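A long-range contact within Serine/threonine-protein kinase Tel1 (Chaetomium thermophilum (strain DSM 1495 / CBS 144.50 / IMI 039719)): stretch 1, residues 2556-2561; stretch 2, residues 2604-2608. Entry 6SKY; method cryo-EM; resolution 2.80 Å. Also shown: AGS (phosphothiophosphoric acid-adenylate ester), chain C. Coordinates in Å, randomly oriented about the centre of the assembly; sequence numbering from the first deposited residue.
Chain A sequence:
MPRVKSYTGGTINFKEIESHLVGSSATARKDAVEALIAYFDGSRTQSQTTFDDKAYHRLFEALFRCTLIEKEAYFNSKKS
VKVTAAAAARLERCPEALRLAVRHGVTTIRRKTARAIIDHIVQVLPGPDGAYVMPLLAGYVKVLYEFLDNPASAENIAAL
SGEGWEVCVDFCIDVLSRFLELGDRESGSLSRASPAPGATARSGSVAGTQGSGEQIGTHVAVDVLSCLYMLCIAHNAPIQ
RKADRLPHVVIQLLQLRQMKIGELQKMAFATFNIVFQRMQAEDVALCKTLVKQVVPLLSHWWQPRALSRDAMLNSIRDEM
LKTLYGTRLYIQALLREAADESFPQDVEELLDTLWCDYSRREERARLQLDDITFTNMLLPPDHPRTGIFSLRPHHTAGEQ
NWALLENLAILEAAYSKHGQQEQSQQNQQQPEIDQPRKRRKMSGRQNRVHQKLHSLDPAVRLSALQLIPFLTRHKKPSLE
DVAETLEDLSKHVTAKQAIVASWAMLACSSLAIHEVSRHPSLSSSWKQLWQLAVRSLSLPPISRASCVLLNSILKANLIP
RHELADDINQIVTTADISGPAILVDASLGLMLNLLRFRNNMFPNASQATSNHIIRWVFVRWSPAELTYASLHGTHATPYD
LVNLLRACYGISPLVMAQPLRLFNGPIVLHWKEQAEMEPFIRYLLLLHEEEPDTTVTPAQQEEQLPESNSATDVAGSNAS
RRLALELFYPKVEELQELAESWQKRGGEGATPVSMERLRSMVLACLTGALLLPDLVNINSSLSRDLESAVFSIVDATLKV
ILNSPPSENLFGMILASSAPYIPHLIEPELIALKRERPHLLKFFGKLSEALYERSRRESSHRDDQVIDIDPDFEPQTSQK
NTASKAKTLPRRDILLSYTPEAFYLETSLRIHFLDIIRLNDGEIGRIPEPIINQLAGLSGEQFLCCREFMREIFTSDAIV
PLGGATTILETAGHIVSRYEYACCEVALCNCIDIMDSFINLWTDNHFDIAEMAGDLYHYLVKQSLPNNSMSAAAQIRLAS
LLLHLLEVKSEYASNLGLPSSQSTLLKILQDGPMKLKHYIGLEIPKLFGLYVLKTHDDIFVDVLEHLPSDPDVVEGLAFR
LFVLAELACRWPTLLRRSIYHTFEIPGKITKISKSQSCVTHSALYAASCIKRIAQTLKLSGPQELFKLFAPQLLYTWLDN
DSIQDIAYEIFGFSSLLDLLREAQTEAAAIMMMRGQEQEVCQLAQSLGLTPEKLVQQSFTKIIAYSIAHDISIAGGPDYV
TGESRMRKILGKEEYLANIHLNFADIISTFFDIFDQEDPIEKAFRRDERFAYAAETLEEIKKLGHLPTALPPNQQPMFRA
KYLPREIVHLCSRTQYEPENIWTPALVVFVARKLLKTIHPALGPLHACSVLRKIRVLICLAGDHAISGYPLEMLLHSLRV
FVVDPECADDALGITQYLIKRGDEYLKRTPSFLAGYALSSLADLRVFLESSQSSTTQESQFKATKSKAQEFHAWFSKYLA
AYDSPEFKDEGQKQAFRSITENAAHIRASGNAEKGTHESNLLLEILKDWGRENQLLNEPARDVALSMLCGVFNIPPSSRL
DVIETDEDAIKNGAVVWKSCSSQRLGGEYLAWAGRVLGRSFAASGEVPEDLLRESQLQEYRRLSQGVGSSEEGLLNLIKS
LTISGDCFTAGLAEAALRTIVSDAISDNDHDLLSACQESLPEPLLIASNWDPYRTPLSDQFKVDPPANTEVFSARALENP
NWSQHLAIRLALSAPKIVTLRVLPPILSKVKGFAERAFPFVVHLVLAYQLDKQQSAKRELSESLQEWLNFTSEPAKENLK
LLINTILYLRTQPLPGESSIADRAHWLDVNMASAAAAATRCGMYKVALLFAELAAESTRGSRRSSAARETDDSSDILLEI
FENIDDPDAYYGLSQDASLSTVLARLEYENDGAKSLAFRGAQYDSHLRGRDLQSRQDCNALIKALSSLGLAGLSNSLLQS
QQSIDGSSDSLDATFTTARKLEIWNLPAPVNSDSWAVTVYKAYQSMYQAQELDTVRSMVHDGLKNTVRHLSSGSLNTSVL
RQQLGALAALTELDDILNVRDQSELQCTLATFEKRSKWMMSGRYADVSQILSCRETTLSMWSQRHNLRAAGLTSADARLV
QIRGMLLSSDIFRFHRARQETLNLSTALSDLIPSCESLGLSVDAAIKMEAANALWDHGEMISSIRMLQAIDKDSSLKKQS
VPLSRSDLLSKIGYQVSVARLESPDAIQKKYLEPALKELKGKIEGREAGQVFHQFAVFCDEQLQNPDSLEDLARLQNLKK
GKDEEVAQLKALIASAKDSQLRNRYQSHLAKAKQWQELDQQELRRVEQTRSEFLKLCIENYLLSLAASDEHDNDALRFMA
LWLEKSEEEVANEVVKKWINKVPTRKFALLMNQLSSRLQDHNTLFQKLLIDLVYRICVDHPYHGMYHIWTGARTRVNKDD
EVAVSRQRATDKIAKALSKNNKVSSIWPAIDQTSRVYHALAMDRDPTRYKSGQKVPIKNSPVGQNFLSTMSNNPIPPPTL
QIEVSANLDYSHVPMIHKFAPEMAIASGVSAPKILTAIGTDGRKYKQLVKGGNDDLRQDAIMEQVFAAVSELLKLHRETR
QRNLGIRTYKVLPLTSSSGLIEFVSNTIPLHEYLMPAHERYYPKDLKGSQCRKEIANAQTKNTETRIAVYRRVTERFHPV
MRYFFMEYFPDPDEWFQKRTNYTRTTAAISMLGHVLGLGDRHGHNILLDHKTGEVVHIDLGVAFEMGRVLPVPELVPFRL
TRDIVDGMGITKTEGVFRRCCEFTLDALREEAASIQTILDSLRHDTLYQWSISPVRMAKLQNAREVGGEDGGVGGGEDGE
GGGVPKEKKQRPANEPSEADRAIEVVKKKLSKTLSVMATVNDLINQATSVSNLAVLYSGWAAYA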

# COMPACT_ATOMS: atom_id res chain seq x y z
N PRO A 2556 -4.00 -15.28 51.34
CA PRO A 2556 -4.05 -14.03 50.62
C PRO A 2556 -5.49 -13.64 50.36
O PRO A 2556 -6.37 -14.51 50.36
CB PRO A 2556 -3.31 -14.34 49.31
CG PRO A 2556 -3.41 -15.77 49.17
CD PRO A 2556 -3.34 -16.33 50.54
N PRO A 2557 -5.78 -12.36 50.18
CA PRO A 2557 -7.14 -11.96 49.87
C PRO A 2557 -7.62 -12.64 48.60
O PRO A 2557 -6.91 -12.63 47.58
CB PRO A 2557 -7.03 -10.44 49.69
CG PRO A 2557 -5.80 -10.09 50.41
CD PRO A 2557 -4.87 -11.21 50.22
N PRO A 2558 -8.79 -13.26 48.62
CA PRO A 2558 -9.19 -14.08 47.47
C PRO A 2558 -9.39 -13.28 46.21
O PRO A 2558 -9.37 -13.87 45.12
CB PRO A 2558 -10.50 -14.72 47.94
CG PRO A 2558 -10.52 -14.53 49.40
CD PRO A 2558 -9.81 -13.27 49.67
N THR A 2559 -9.56 -11.97 46.31
CA THR A 2559 -9.79 -11.11 45.16
C THR A 2559 -8.53 -10.36 44.74
O THR A 2559 -8.62 -9.44 43.93
CB THR A 2559 -10.89 -10.11 45.47
OG1 THR A 2559 -10.49 -9.29 46.57
CG2 THR A 2559 -12.15 -10.84 45.83
N LEU A 2560 -7.38 -10.74 45.27
CA LEU A 2560 -6.12 -10.14 44.87
C LEU A 2560 -5.57 -10.89 43.66
O LEU A 2560 -5.54 -12.12 43.65
CB LEU A 2560 -5.11 -10.20 46.02
CG LEU A 2560 -3.67 -9.87 45.67
CD1 LEU A 2560 -3.52 -8.39 45.44
CD2 LEU A 2560 -2.75 -10.34 46.76
N GLN A 2561 -5.14 -10.14 42.65
CA GLN A 2561 -4.58 -10.73 41.44
C GLN A 2561 -3.11 -11.06 41.69
O GLN A 2561 -2.28 -10.17 41.87
CB GLN A 2561 -4.73 -9.77 40.27
CG GLN A 2561 -6.08 -9.11 40.21
CD GLN A 2561 -6.34 -8.42 38.88
OE1 GLN A 2561 -6.69 -7.25 38.84
NE2 GLN A 2561 -6.17 -9.16 37.80
N LYS A 2604 -5.72 -2.04 51.95
CA LYS A 2604 -7.12 -2.37 52.12
C LYS A 2604 -7.65 -3.00 50.84
O LYS A 2604 -7.63 -2.37 49.78
CB LYS A 2604 -7.93 -1.14 52.49
CG LYS A 2604 -7.47 -0.47 53.75
CD LYS A 2604 -8.44 0.60 54.18
CE LYS A 2604 -8.03 1.24 55.48
NZ LYS A 2604 -9.08 2.18 55.97
N TYR A 2605 -8.11 -4.24 50.94
CA TYR A 2605 -8.71 -4.96 49.82
C TYR A 2605 -10.20 -5.07 50.09
O TYR A 2605 -10.61 -5.79 51.00
CB TYR A 2605 -8.09 -6.35 49.69
CG TYR A 2605 -6.59 -6.36 49.62
CD1 TYR A 2605 -5.93 -6.14 48.44
CD2 TYR A 2605 -5.84 -6.61 50.75
CE1 TYR A 2605 -4.56 -6.15 48.38
CE2 TYR A 2605 -4.47 -6.63 50.70
CZ TYR A 2605 -3.84 -6.40 49.51
OH TYR A 2605 -2.47 -6.41 49.45
N LYS A 2606 -10.99 -4.35 49.33
CA LYS A 2606 -12.43 -4.46 49.49
C LYS A 2606 -12.97 -5.55 48.58
O LYS A 2606 -12.35 -5.94 47.59
CB LYS A 2606 -13.11 -3.13 49.18
CG LYS A 2606 -12.52 -1.97 49.94
CD LYS A 2606 -13.34 -0.73 49.72
CE LYS A 2606 -14.77 -0.96 50.13
NZ LYS A 2606 -15.61 0.25 49.95
N GLN A 2607 -14.14 -6.07 48.94
CA GLN A 2607 -14.71 -7.22 48.27
C GLN A 2607 -16.22 -7.12 48.30
O GLN A 2607 -16.80 -6.79 49.33
CB GLN A 2607 -14.30 -8.53 48.94
CG GLN A 2607 -12.83 -8.77 48.97
CD GLN A 2607 -12.43 -9.67 50.08
OE1 GLN A 2607 -13.27 -10.10 50.86
NE2 GLN A 2607 -11.16 -9.98 50.17
N LEU A 2608 -16.86 -7.43 47.18
CA LEU A 2608 -18.28 -7.73 47.18
C LEU A 2608 -18.42 -9.22 47.42
O LEU A 2608 -17.83 -10.02 46.70
CB LEU A 2608 -18.94 -7.36 45.86
CG LEU A 2608 -19.09 -5.92 45.41
CD1 LEU A 2608 -18.07 -5.62 44.37
CD2 LEU A 2608 -20.47 -5.74 44.84
PG AGS C . -28.64 -3.67 38.89
S1G AGS C . -28.72 -2.29 37.51
O2G AGS C . -27.84 -4.89 38.37
O3G AGS C . -30.07 -4.11 39.27
PB AGS C . -26.38 -2.94 40.17
O1B AGS C . -25.88 -2.72 38.80
O2B AGS C . -26.13 -1.80 41.15
O3B AGS C . -27.94 -3.13 40.16
PA AGS C . -24.87 -4.15 42.11
O1A AGS C . -25.71 -4.48 43.26
O2A AGS C . -23.65 -5.06 41.92
O3A AGS C . -25.69 -4.22 40.76
O5' AGS C . -24.42 -2.65 42.27
C5' AGS C . -23.59 -2.31 43.39
C4' AGS C . -23.02 -0.93 43.18
O4' AGS C . -21.58 -1.00 43.25
C3' AGS C . -23.33 -0.28 41.84
O3' AGS C . -23.40 1.13 41.96
C2' AGS C . -22.15 -0.72 40.97
O2' AGS C . -21.86 0.25 39.98
C1' AGS C . -21.01 -0.81 41.97
N9 AGS C . -20.09 -1.91 41.72
C8 AGS C . -20.42 -3.16 41.27
N7 AGS C . -19.40 -3.97 41.13
C5 AGS C . -18.32 -3.19 41.52
C6 AGS C . -16.94 -3.45 41.59
N6 AGS C . -16.39 -4.62 41.27
N1 AGS C . -16.14 -2.45 42.01
C2 AGS C . -16.68 -1.28 42.33
N3 AGS C . -17.96 -0.92 42.30
C4 AGS C . -18.73 -1.92 41.88

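The contact between residues 2556-2561 and the strand 2604-2608 is made by side-chain packing, with no hydrogen bond crossing between the two. It is compact: 273 Å² of surface is buried, counting both sides, and nearly all of it comes from Pro2557, Thr2559 and Leu2560 on one side and from Tyr2605 and Gln2607 on the other. The backbones stay well apart, with the CA atoms of Pro2557 and Tyr2605 separated by 7.2 Å and those of Thr2559 and Gln2607 by 7.0 Å, a spacing that leaves room for side chains between them.

The apolar part of the contact centres on the aromatic ring of Tyr2605, which gives up more surface than any other residue here. Pro2557 lies over one face of this ring in a CH-pi interaction: its CG is 3.9 Å from the centroid of the Tyr2605 ring and 25° off the ring normal, and the same CG comes within 3.5 Å of CD2 of Tyr2605. Proline is well suited to this position, because its compact, apolar ring can sit over the aromatic face and offer its CG hydrogens to it. Leu2560 adds a second apolar contact, its CD1 lying 3.8 Å from CE1 of Tyr2605. This methyl approaches the ring obliquely. With chi1 at -52° (m), the tyrosine side chain places its ring within reach of both residues.

Pro2557 and Leu2560 can meet the same ring because the chain turns between them. Residues Pro2557 to Leu2560 form a type I beta turn, closed by a backbone hydrogen bond from Leu2560 N to Pro2557 O of 3.0 Å. Pro2558, with phi/psi of -65/-19, fits the first inner position of such a turn, where the fixed phi of proline is readily accommodated.

The remaining contacts are van der Waals in character and involve polar side chains. Gln2607 packs against the turn with its amide end near the prolines: NE2 of Gln2607 is 3.6 Å from CD of Pro2558 and 4.2 Å from CB of Pro2557. Closer to the backbone, CG of Gln2607 lies 3.4 Å from OG1 of Thr2559, and NE2 of Gln2607 is 3.7 Å from the same OG1. Glutamine thus combines methylene groups that pack closely with an amide whose OE1 is hydrogen-bonded elsewhere in the structure. Thr2559, in the p rotamer with its CA-to-CB bond toward the strand, brings OG1 against Gln2607; its OG1 also comes within 4.0 Å of the backbone O of Lys2606.

The alternation of the strand explains which residues take part. The CA-to-CB bonds of Tyr2605 and Gln2607 point toward the turn, whereas that of the intervening Lys2606 points away, so this lysine loses little surface to the contact and its long charged chain is kept off the apolar packing. Leu2608, whose CA-to-CB bond points sideways, makes no contact with the turn; its CD1 instead lies 3.7 Å from N6 of the bound AGS.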